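PDB 6JF1: lipoprotein from Streptococcus pneumoniae serotype 4, which binds methionine and serves as the substrate-binding lipoprotein of an ABC-type methionine importer. Local coordinates for residues 146-151 with 179-184; 159-162 with 166-169; 31-36 with 66-71; 190-193 with 198-201. One frame throughout, in Å; residues are numbered along the deposited sequence.

Interaction 1: 146-151 with 179-184; sequences RALYLL and LKITEL. With ZN (zinc ion), chain H; ZN (zinc ion), chain G; MET (methionine), chain B.
Leu-148 on helix 141-153 and Ile-181 on strand 180-184 bring the two backbones to their nearest approach, CA to CA 9.2 Å, a separation bridged entirely by side chains. The packing illustrates how the helix of a beta-alpha-beta crossover settles against its sheet: strand 134-138 leads into helix 141-153, and the chain later returns as strand 180-184, parallel to 134-138. Leu-151 and Ile-181 meet tip to tip, Leu-151 CD1 lying 3.9 Å from Ile-181 CD1. The other branch of Ile-181, CG2, is 4.3 Å from Leu-148 CD2, so one isoleucine spans two leucines a helical turn apart.

Polar chemistry gathers at the ends. The chain of Arg-146 is extended from CG to NE, which carries its guanidinium to the ligand; NH1 donates to O of the bound methionine at 2.9 Å, the carboxylate lying at the edge of the guanidinium. A salt bridge from NE to Glu-220 and a cation-pi contact with Trp-229 hold that group further. On the strand, the Glu-183 carboxylate spans two zinc ions: OE2 binds the chain H zinc at 2.0 Å and OE1 the chain G zinc at 2.2 Å. Water 1 binds both ions, and Glu-144 and Asn-139 contribute further ligands. An apolar seam thus joins elements that carry substrate and metal chemistry at separate points.

Interaction 2: 159-162 with 166-169; sequences LDVS and LATV
Leu-159, Val-161 and Ala-167 bring three methyl groups to the same side of one flat group, the ring of Tyr-149 on helix 141-153. Leu-159 CD1 lies 3.7 Å from Tyr-149 CD1, Val-161 CG2 approaches at the hydroxyl end, and Ala-167 CB sits nearest CE2 of the same ring. Neither 159-162 nor 166-169 supplies a ring of its own, and the side chains that meet between them are all aliphatic.

The two segments belong to a beta-hairpin, strands 158-159 and 172-174, whose long connecting loop folds back on itself. It is an instructive case of a loop with little regular structure whose two arms meet where a small side chain fits against two larger ones. Ala-167, the buried member of the group, directs its CB at the opposite segment, where Leu-159 CD1 touches it at 3.8 Å; Val-161 also turns inward, its CA only 6.4 Å from that of Ala-167. Leu-166 points the other way and enters chiefly through its backbone, its carbonyl O being 4.3 Å from Val-161 CG2.

Polar bonds fix the loop around this apolar centre. Ala-167 N is tied to Ser-145 OG of helix 141-153 and Leu-159 N to Gln-152 OE1, while Asp-160 OD1 accepts from Asn-171 ND2 across the hairpin. The chi1 of Val-161, -73°, sets CG2 between the backbone N and the carbonyl carbon, and from there this methyl reaches Ala-167 CB at 3.7 Å.

Interaction 3: 31-36 with 66-71; sequences ATVNRS and SQPNKA
Pro-68, Ala-31 and Val-33 carry this contact, in which the first turn of helix 68-73 rests on the end of strand 27-33. The setting is a beta-alpha-beta crossover: the chain runs from strand 56-62 through the helix to strand 79-84, both parallel to 27-33, which lies between them in the sheet. The helix therefore crosses over the strand it skips, a textbook way of covering one face of a sheet.

Pro-68, whose CB points at the strand, spreads its ring along it. Its CB meets Ala-31 CB at 3.9 Å, where the two backbones are also nearest, CA to CA 5.5 Å. One atom further round, Pro-68 CG touches Val-33 CG2 at 3.9 Å, the two side chains crossing at about a right angle. In Val-33 a chi1 of 176° carries CG1 opposite the backbone N and leaves CG2, beside that N, to make the contact.

Phe-62 and Phe-82 of the adjoining strands also touch Pro-68, and Phe-82 lines the methionine pocket. The next helix residue, Asn-69, gives its ND2 to OE1 of Gln-83, another residue of that pocket. Just ahead of Pro-68 in the chain, Gln-67 NE2 donates to Ser-66 OG at 3.0 Å. Between Ala-31 and Val-33, Thr-32 turns its side chain to the other face of the sheet, toward the zinc-binding Glu-40 and Glu-61. It contributes only its backbone to the contact, Thr-32 O lying 3.9 Å from Pro-68 CG.

Interaction 4: 190-193 with 198-201; sequences ARSL and AAVV
The turn 190-193 packs against one face of strand 198-201, in the mixed sheet of the lobe that contains helix 141-153. Alternation along the strand governs the contact: Ala-199 and Val-201 point at the turn, whereas Ala-198 and Val-200 face away, Val-200 onto helix 141-153. A single strand is thereby covered on both faces, by a helix on one and by the chain leading into the strand on the other.

Residues 190-193 adopt helical backbone angles, although the bond from Leu-193 N to Ala-190 O is weak at 3.3 Å. This curvature presents Ala-190 and Leu-193 to the strand at separate points. Ala-190 CB lies 3.7 Å from Val-201 CG1, which chi1 of -177° places opposite the valine's own backbone N. The second branch, Val-201 CG2, comes to 3.9 Å from Ala-190 CA, so the valine straddles the alanine. Just beyond, Asn-202, Asn-203 and Thr-204 belong to the methionine pocket.

Between these points, Ser-192 OG passes 4.0 Å from Ala-199 CB while its polar need is met by Thr-189 O. Backbone bonds join Leu-193 to Leu-116 and Ala-199 to Tyr-113, both on strand 111-117. At the far end of the turn Leu-193 brings CD2 to 3.6 Å from Ala-199 N and presses it tightly onto Ala-199 CB, 3.5 Å away.

Interactions 1, 2 and 4 form a continuous set around helix 141-153, while interaction 3 stands apart, its centre about 23 Å from that of interaction 1. Interaction 2 is nested in the chain loop that interaction 1 closes. These two touch on the helix, where Leu-148 CD1 packs on the backbone around Thr-168. Interaction 4 meets the helix from the sheet, with Ala-147 CB 3.6 Å from Val-200 CG1, and meets strand 180-184 where Leu-184 CD1 lies 3.6 Å from Ser-192 CB. Methionine, bound by Arg-146 of interaction 1, is further hydrogen-bonded to Asn-202 and Asn-203, which follow interaction 4, whereas interaction 3 adjoins pocket residues Phe-82 and Gln-83.

Interaction 1: 146-151 with 179-184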
loop_
_atom_site.group_PDB
_atom_site.type_symbol
_atom_site.label_atom_id
_atom_site.label_comp_id
_atom_site.label_asym_id
_atom_site.label_seq_id
_atom_site.Cartn_x
_atom_site.Cartn_y
_atom_site.Cartn_z
ATOM N N ARG A 146 6.666 -0.015 9.927
ATOM C CA ARG A 146 5.880 -1.230 9.816
ATOM C C ARG A 146 6.796 -2.413 9.489
ATOM O O ARG A 146 6.651 -3.484 10.080
ATOM C CB ARG A 146 4.898 -1.040 8.654
ATOM C CG ARG A 146 3.813 -2.102 8.597
ATOM C CD ARG A 146 3.023 -1.867 7.330
ATOM N NE ARG A 146 1.805 -2.683 7.293
ATOM C CZ ARG A 146 0.955 -2.647 6.266
ATOM N NH1 ARG A 146 1.223 -1.869 5.225
ATOM N NH2 ARG A 146 -0.137 -3.393 6.288
ATOM N N ALA A 147 7.729 -2.221 8.543
ATOM C CA ALA A 147 8.622 -3.266 8.154
ATOM C C ALA A 147 9.528 -3.660 9.344
ATOM O O ALA A 147 9.825 -4.827 9.535
ATOM C CB ALA A 147 9.439 -2.790 6.971
ATOM N N LEU A 148 10.017 -2.673 10.087
ATOM C CA LEU A 148 10.929 -2.923 11.209
ATOM C C LEU A 148 10.221 -3.678 12.343
ATOM O O LEU A 148 10.793 -4.632 12.915
ATOM C CB LEU A 148 11.506 -1.590 11.695
ATOM C CG LEU A 148 12.496 -0.973 10.713
ATOM C CD1 LEU A 148 12.894 0.422 11.147
ATOM C CD2 LEU A 148 13.714 -1.869 10.557
ATOM N N TYR A 149 8.995 -3.271 12.680
ATOM C CA TYR A 149 8.280 -4.067 13.669
ATOM C C TYR A 149 8.057 -5.505 13.168
ATOM O O TYR A 149 8.051 -6.444 13.967
ATOM C CB TYR A 149 6.967 -3.396 14.058
ATOM C CG TYR A 149 7.128 -2.251 15.020
ATOM C CD1 TYR A 149 7.434 -2.487 16.360
ATOM C CD2 TYR A 149 6.925 -0.937 14.616
ATOM C CE1 TYR A 149 7.552 -1.445 17.273
ATOM C CE2 TYR A 149 7.053 0.115 15.511
ATOM C CZ TYR A 149 7.367 -0.142 16.840
ATOM O OH TYR A 149 7.451 0.888 17.727
ATOM N N LEU A 150 7.847 -5.663 11.865
ATOM C CA LEU A 150 7.697 -6.975 11.228
ATOM C C LEU A 150 8.977 -7.800 11.404
ATOM O O LEU A 150 8.918 -9.005 11.722
ATOM C CB LEU A 150 7.411 -6.825 9.727
ATOM C CG LEU A 150 7.084 -8.150 9.030
ATOM C CD1 LEU A 150 5.627 -8.498 9.245
ATOM C CD2 LEU A 150 7.390 -8.126 7.549
ATOM N N LEU A 151 10.121 -7.167 11.158
ATOM C CA LEU A 151 11.378 -7.878 11.272
ATOM C C LEU A 151 11.570 -8.267 12.750
ATOM O O LEU A 151 12.075 -9.344 13.037
ATOM C CB LEU A 151 12.529 -6.994 10.772
ATOM C CG LEU A 151 12.610 -6.727 9.266
ATOM C CD1 LEU A 151 13.977 -6.105 8.935
ATOM C CD2 LEU A 151 12.399 -8.020 8.468
ATOM N N LEU A 179 22.563 -8.257 10.112
ATOM C CA LEU A 179 21.913 -7.941 8.825
ATOM C C LEU A 179 22.097 -6.460 8.460
ATOM O O LEU A 179 22.030 -5.580 9.310
ATOM C CB LEU A 179 20.437 -8.306 8.956
ATOM C CG LEU A 179 20.185 -9.752 9.370
ATOM C CD1 LEU A 179 18.712 -9.981 9.701
ATOM C CD2 LEU A 179 20.620 -10.688 8.256
ATOM N N LYS A 180 22.370 -6.202 7.189
ATOM C CA LYS A 180 22.326 -4.870 6.645
ATOM C C LYS A 180 20.860 -4.575 6.293
ATOM O O LYS A 180 20.236 -5.356 5.595
ATOM C CB LYS A 180 23.204 -4.785 5.390
ATOM C CG LYS A 180 23.340 -3.379 4.816
ATOM C CD LYS A 180 24.076 -3.336 3.476
ATOM N N ILE A 181 20.313 -3.523 6.892
ATOM C CA ILE A 181 18.951 -3.103 6.626
ATOM C C ILE A 181 19.023 -1.895 5.690
ATOM O O ILE A 181 19.544 -0.851 6.044
ATOM C CB ILE A 181 18.139 -2.813 7.911
ATOM C CG1 ILE A 181 18.280 -3.908 8.979
ATOM C CG2 ILE A 181 16.673 -2.549 7.562
ATOM C CD1 ILE A 181 17.766 -5.286 8.600
ATOM N N THR A 182 18.529 -2.082 4.478
ATOM C CA THR A 182 18.669 -1.091 3.443
ATOM C C THR A 182 17.278 -0.550 3.100
ATOM O O THR A 182 16.412 -1.305 2.640
ATOM C CB THR A 182 19.328 -1.749 2.224
ATOM O OG1 THR A 182 20.671 -2.021 2.626
ATOM C CG2 THR A 182 19.311 -0.904 0.968
ATOM N N GLU A 183 17.073 0.748 3.304
ATOM C CA GLU A 183 15.759 1.284 3.024
ATOM C C GLU A 183 15.731 1.788 1.576
ATOM O O GLU A 183 16.670 2.435 1.080
ATOM C CB GLU A 183 15.329 2.266 4.115
ATOM C CG GLU A 183 16.204 3.486 4.216
ATOM C CD GLU A 183 15.563 4.476 5.160
ATOM O OE1 GLU A 183 14.754 5.287 4.653
ATOM O OE2 GLU A 183 15.812 4.390 6.394
ATOM N N LEU A 184 14.694 1.400 0.869
ATOM C CA LEU A 184 14.530 1.808 -0.519
ATOM C C LEU A 184 13.140 2.436 -0.670
ATOM O O LEU A 184 12.272 2.258 0.199
ATOM C CB LEU A 184 14.615 0.574 -1.423
ATOM C CG LEU A 184 15.907 -0.248 -1.384
ATOM C CD1 LEU A 184 15.752 -1.537 -2.207
ATOM C CD2 LEU A 184 17.090 0.576 -1.909
HETATM ZN ZN ZN H . 15.007 5.383 7.921
HETATM ZN ZN ZN G . 13.186 6.439 5.738
HETATM N N MET B . -1.776 -0.619 -0.074
HETATM C CA MET B . -0.587 -0.299 0.806
HETATM C C MET B . -0.641 -1.222 2.024
HETATM O O MET B . 0.409 -1.731 2.465
HETATM C CB MET B . -0.635 1.160 1.286
HETATM C CG MET B . 0.718 1.648 1.850
HETATM S SD MET B . 0.604 3.376 2.398
HETATM C CE MET B . 0.803 4.255 0.840
HETATM O OXT MET B . -1.767 -1.504 2.528
HETATM O O HOH W 1 14.188 7.150 7.833
HETATM O O HOH W 2 11.995 7.246 7.142
#

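Interaction 2: 159-162 with 166-169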
loop_
_atom_site.group_PDB
_atom_site.type_symbol
_atom_site.label_atom_id
_atom_site.label_comp_id
_atom_site.label_asym_id
_atom_site.label_seq_id
_atom_site.Cartn_x
_atom_site.Cartn_y
_atom_site.Cartn_z
ATOM N N LEU A 159 13.945 -3.738 18.747
ATOM C CA LEU A 159 13.895 -2.317 18.596
ATOM C C LEU A 159 13.871 -1.679 19.991
ATOM O O LEU A 159 13.453 -2.335 20.933
ATOM C CB LEU A 159 12.603 -1.977 17.838
ATOM C CG LEU A 159 12.492 -2.486 16.405
ATOM C CD1 LEU A 159 11.089 -2.196 15.865
ATOM C CD2 LEU A 159 13.563 -1.853 15.503
ATOM N N ASP A 160 14.256 -0.404 20.101
ATOM C CA ASP A 160 14.249 0.314 21.381
ATOM C C ASP A 160 13.054 1.260 21.461
ATOM O O ASP A 160 13.043 2.191 22.262
ATOM C CB ASP A 160 15.572 1.037 21.661
ATOM C CG ASP A 160 15.957 2.100 20.643
ATOM O OD1 ASP A 160 15.121 2.437 19.797
ATOM O OD2 ASP A 160 17.092 2.625 20.743
ATOM N N VAL A 161 12.084 1.060 20.581
ATOM C CA VAL A 161 10.832 1.775 20.667
ATOM C C VAL A 161 9.719 0.731 20.636
ATOM O O VAL A 161 9.914 -0.379 20.174
ATOM C CB VAL A 161 10.664 2.748 19.489
ATOM C CG1 VAL A 161 11.583 3.949 19.626
ATOM C CG2 VAL A 161 10.855 2.033 18.151
ATOM N N SER A 162 8.549 1.115 21.080
ATOM C CA SER A 162 7.442 0.208 20.980
ATOM C C SER A 162 6.167 1.025 21.027
ATOM O O SER A 162 6.204 2.258 21.059
ATOM C CB SER A 162 7.468 -0.796 22.094
ATOM O OG SER A 162 7.359 -0.117 23.329
ATOM N N LEU A 166 7.014 5.439 15.987
ATOM C CA LEU A 166 7.547 5.059 14.674
ATOM C C LEU A 166 8.962 4.538 14.858
ATOM O O LEU A 166 9.765 5.246 15.433
ATOM C CB LEU A 166 7.587 6.272 13.739
ATOM C CG LEU A 166 6.257 6.648 13.093
ATOM C CD1 LEU A 166 6.422 7.893 12.236
ATOM C CD2 LEU A 166 5.691 5.497 12.267
ATOM N N ALA A 167 9.257 3.330 14.359
ATOM C CA ALA A 167 10.638 2.835 14.367
ATOM C C ALA A 167 11.370 3.295 13.094
ATOM O O ALA A 167 10.794 3.335 11.992
ATOM C CB ALA A 167 10.681 1.332 14.531
ATOM N N THR A 168 12.639 3.651 13.261
ATOM C CA THR A 168 13.539 3.862 12.150
ATOM C C THR A 168 14.697 2.882 12.328
ATOM O O THR A 168 14.818 2.196 13.359
ATOM C CB THR A 168 14.085 5.299 12.105
ATOM O OG1 THR A 168 15.120 5.416 13.081
ATOM C CG2 THR A 168 13.039 6.373 12.305
ATOM N N VAL A 169 15.539 2.817 11.325
ATOM C CA VAL A 169 16.685 1.915 11.379
ATOM C C VAL A 169 17.601 2.260 12.573
ATOM O O VAL A 169 18.190 1.361 13.187
ATOM C CB VAL A 169 17.432 1.884 10.026
ATOM C CG1 VAL A 169 18.639 0.966 10.066
ATOM C CG2 VAL A 169 16.517 1.464 8.886
#

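Interaction 3: 31-36 with 66-71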
loop_
_atom_site.group_PDB
_atom_site.type_symbol
_atom_site.label_atom_id
_atom_site.label_comp_id
_atom_site.label_asym_id
_atom_site.label_seq_id
_atom_site.Cartn_x
_atom_site.Cartn_y
_atom_site.Cartn_z
ATOM N N ALA A 31 -6.760 9.533 -8.104
ATOM C CA ALA A 31 -5.341 9.117 -8.149
ATOM C C ALA A 31 -5.143 7.798 -7.402
ATOM O O ALA A 31 -5.632 7.591 -6.275
ATOM C CB ALA A 31 -4.408 10.188 -7.619
ATOM N N THR A 32 -4.396 6.914 -8.042
ATOM C CA THR A 32 -3.991 5.650 -7.481
ATOM C C THR A 32 -2.484 5.476 -7.724
ATOM O O THR A 32 -1.805 6.360 -8.304
ATOM C CB THR A 32 -4.768 4.468 -8.086
ATOM O OG1 THR A 32 -4.366 4.324 -9.456
ATOM C CG2 THR A 32 -6.278 4.596 -8.024
ATOM N N VAL A 33 -1.990 4.329 -7.241
ATOM C CA VAL A 33 -0.735 3.795 -7.634
ATOM C C VAL A 33 -0.996 2.528 -8.478
ATOM O O VAL A 33 -1.795 1.621 -8.095
ATOM C CB VAL A 33 0.137 3.551 -6.374
ATOM C CG1 VAL A 33 1.472 2.886 -6.729
ATOM C CG2 VAL A 33 0.423 4.891 -5.681
ATOM N N ASN A 34 -0.304 2.425 -9.603
ATOM C CA ASN A 34 -0.514 1.323 -10.594
ATOM C C ASN A 34 -0.285 -0.053 -9.947
ATOM O O ASN A 34 0.636 -0.234 -9.158
ATOM C CB ASN A 34 0.318 1.514 -11.870
ATOM C CG ASN A 34 1.821 1.692 -11.677
ATOM O OD1 ASN A 34 2.404 1.399 -10.627
ATOM N ND2 ASN A 34 2.478 2.160 -12.721
ATOM N N ARG A 35 -1.166 -1.005 -10.264
ATOM C CA ARG A 35 -1.021 -2.402 -9.834
ATOM C C ARG A 35 -1.223 -3.313 -11.056
ATOM O O ARG A 35 -1.807 -2.909 -12.018
ATOM C CB ARG A 35 -2.032 -2.753 -8.729
ATOM C CG ARG A 35 -1.866 -1.882 -7.492
ATOM C CD ARG A 35 -2.824 -2.259 -6.396
ATOM N NE ARG A 35 -2.699 -3.654 -5.960
ATOM C CZ ARG A 35 -3.476 -4.188 -5.014
ATOM N NH1 ARG A 35 -4.385 -3.437 -4.405
ATOM N NH2 ARG A 35 -3.329 -5.458 -4.670
ATOM N N SER A 36 -0.719 -4.530 -10.988
ATOM C CA SER A 36 -0.636 -5.444 -12.142
ATOM C C SER A 36 -1.729 -6.514 -12.111
ATOM O O SER A 36 -2.426 -6.703 -11.129
ATOM C CB SER A 36 0.723 -6.105 -12.157
ATOM O OG SER A 36 1.697 -5.131 -12.479
ATOM N N SER A 66 4.720 8.767 -3.232
ATOM C CA SER A 66 4.954 10.202 -2.937
ATOM C C SER A 66 3.946 11.156 -3.599
ATOM O O SER A 66 3.865 12.288 -3.153
ATOM C CB SER A 66 6.362 10.634 -3.284
ATOM O OG SER A 66 6.486 10.620 -4.690
ATOM N N GLN A 67 3.186 10.753 -4.631
ATOM C CA GLN A 67 2.521 11.738 -5.516
ATOM C C GLN A 67 1.011 11.866 -5.275
ATOM O O GLN A 67 0.519 12.955 -5.435
ATOM C CB GLN A 67 2.730 11.426 -7.000
ATOM C CG GLN A 67 4.194 11.416 -7.430
ATOM C CD GLN A 67 4.805 12.790 -7.327
ATOM O OE1 GLN A 67 4.328 13.751 -7.928
ATOM N NE2 GLN A 67 5.866 12.895 -6.539
ATOM N N PRO A 68 0.261 10.764 -4.981
ATOM C CA PRO A 68 -1.243 10.948 -5.040
ATOM C C PRO A 68 -1.878 11.979 -4.086
ATOM O O PRO A 68 -2.906 12.614 -4.437
ATOM C CB PRO A 68 -1.829 9.544 -4.812
ATOM C CG PRO A 68 -0.738 8.619 -5.347
ATOM C CD PRO A 68 0.570 9.323 -5.017
ATOM N N ASN A 69 -1.325 12.118 -2.891
ATOM C CA ASN A 69 -1.875 13.027 -1.881
ATOM C C ASN A 69 -1.644 14.463 -2.363
ATOM O O ASN A 69 -2.524 15.311 -2.245
ATOM C CB ASN A 69 -1.190 12.829 -0.510
ATOM C CG ASN A 69 -1.872 11.754 0.308
ATOM O OD1 ASN A 69 -3.034 11.462 0.092
ATOM N ND2 ASN A 69 -1.143 11.106 1.189
ATOM N N LYS A 70 -0.445 14.710 -2.896
ATOM C CA LYS A 70 -0.130 16.027 -3.507
ATOM C C LYS A 70 -1.121 16.340 -4.637
ATOM O O LYS A 70 -1.610 17.459 -4.725
ATOM C CB LYS A 70 1.308 16.082 -4.032
ATOM C CG LYS A 70 1.715 17.418 -4.646
ATOM C CD LYS A 70 3.205 17.700 -4.597
ATOM C CE LYS A 70 3.981 16.789 -5.527
ATOM N N ALA A 71 -1.382 15.380 -5.527
ATOM C CA ALA A 71 -2.379 15.577 -6.619
ATOM C C ALA A 71 -3.743 15.982 -6.053
ATOM O O ALA A 71 -4.456 16.835 -6.632
ATOM C CB ALA A 71 -2.506 14.331 -7.453
#

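Interaction 4: 190-193 with 198-201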
loop_
_atom_site.group_PDB
_atom_site.type_symbol
_atom_site.label_atom_id
_atom_site.label_comp_id
_atom_site.label_asym_id
_atom_site.label_seq_id
_atom_site.Cartn_x
_atom_site.Cartn_y
_atom_site.Cartn_z
ATOM N N ALA A 190 10.369 -4.778 -4.055
ATOM C CA ALA A 190 10.125 -6.057 -4.704
ATOM C C ALA A 190 11.139 -6.269 -5.834
ATOM O O ALA A 190 11.566 -7.384 -6.059
ATOM C CB ALA A 190 8.743 -6.095 -5.275
ATOM N N ARG A 191 11.508 -5.203 -6.531
ATOM C CA ARG A 191 12.488 -5.315 -7.617
ATOM C C ARG A 191 13.877 -5.647 -7.055
ATOM O O ARG A 191 14.739 -6.158 -7.772
ATOM C CB ARG A 191 12.513 -4.013 -8.418
ATOM C CG ARG A 191 11.281 -3.876 -9.304
ATOM C CD ARG A 191 11.357 -2.697 -10.235
ATOM N NE ARG A 191 10.233 -2.655 -11.165
ATOM C CZ ARG A 191 10.079 -1.648 -12.031
ATOM N NH1 ARG A 191 11.013 -0.711 -12.072
ATOM N NH2 ARG A 191 9.021 -1.567 -12.831
ATOM N N SER A 192 14.103 -5.374 -5.774
ATOM C CA SER A 192 15.452 -5.556 -5.194
ATOM C C SER A 192 15.699 -7.039 -4.882
ATOM O O SER A 192 16.800 -7.406 -4.542
ATOM C CB SER A 192 15.625 -4.706 -3.958
ATOM O OG SER A 192 14.917 -5.284 -2.848
ATOM N N LEU A 193 14.684 -7.887 -5.010
ATOM C CA LEU A 193 14.744 -9.261 -4.498
ATOM C C LEU A 193 15.714 -10.136 -5.312
ATOM O O LEU A 193 16.185 -11.173 -4.853
ATOM C CB LEU A 193 13.333 -9.845 -4.529
ATOM C CG LEU A 193 12.457 -9.422 -3.353
ATOM C CD1 LEU A 193 11.029 -9.868 -3.582
ATOM C CD2 LEU A 193 13.002 -9.992 -2.052
ATOM N N ALA A 198 16.347 -10.815 1.521
ATOM C CA ALA A 198 14.908 -10.719 1.773
ATOM C C ALA A 198 14.501 -9.247 1.613
ATOM O O ALA A 198 15.374 -8.378 1.635
ATOM C CB ALA A 198 14.551 -11.256 3.153
ATOM N N ALA A 199 13.197 -8.996 1.447
ATOM C CA ALA A 199 12.622 -7.602 1.324
ATOM C C ALA A 199 11.220 -7.574 1.933
ATOM O O ALA A 199 10.444 -8.542 1.789
ATOM C CB ALA A 199 12.564 -7.132 -0.135
ATOM N N VAL A 200 10.898 -6.471 2.589
ATOM C CA VAL A 200 9.504 -6.219 2.972
ATOM C C VAL A 200 8.834 -5.457 1.827
ATOM O O VAL A 200 9.371 -4.421 1.332
ATOM C CB VAL A 200 9.395 -5.507 4.332
ATOM C CG1 VAL A 200 7.939 -5.218 4.722
ATOM C CG2 VAL A 200 10.097 -6.336 5.414
ATOM N N VAL A 201 7.693 -6.015 1.382
ATOM C CA VAL A 201 7.044 -5.517 0.176
ATOM C C VAL A 201 5.544 -5.275 0.410
ATOM O O VAL A 201 4.794 -6.209 0.726
ATOM C CB VAL A 201 7.237 -6.487 -0.993
ATOM C CG1 VAL A 201 6.609 -5.881 -2.240
ATOM C CG2 VAL A 201 8.719 -6.826 -1.202
#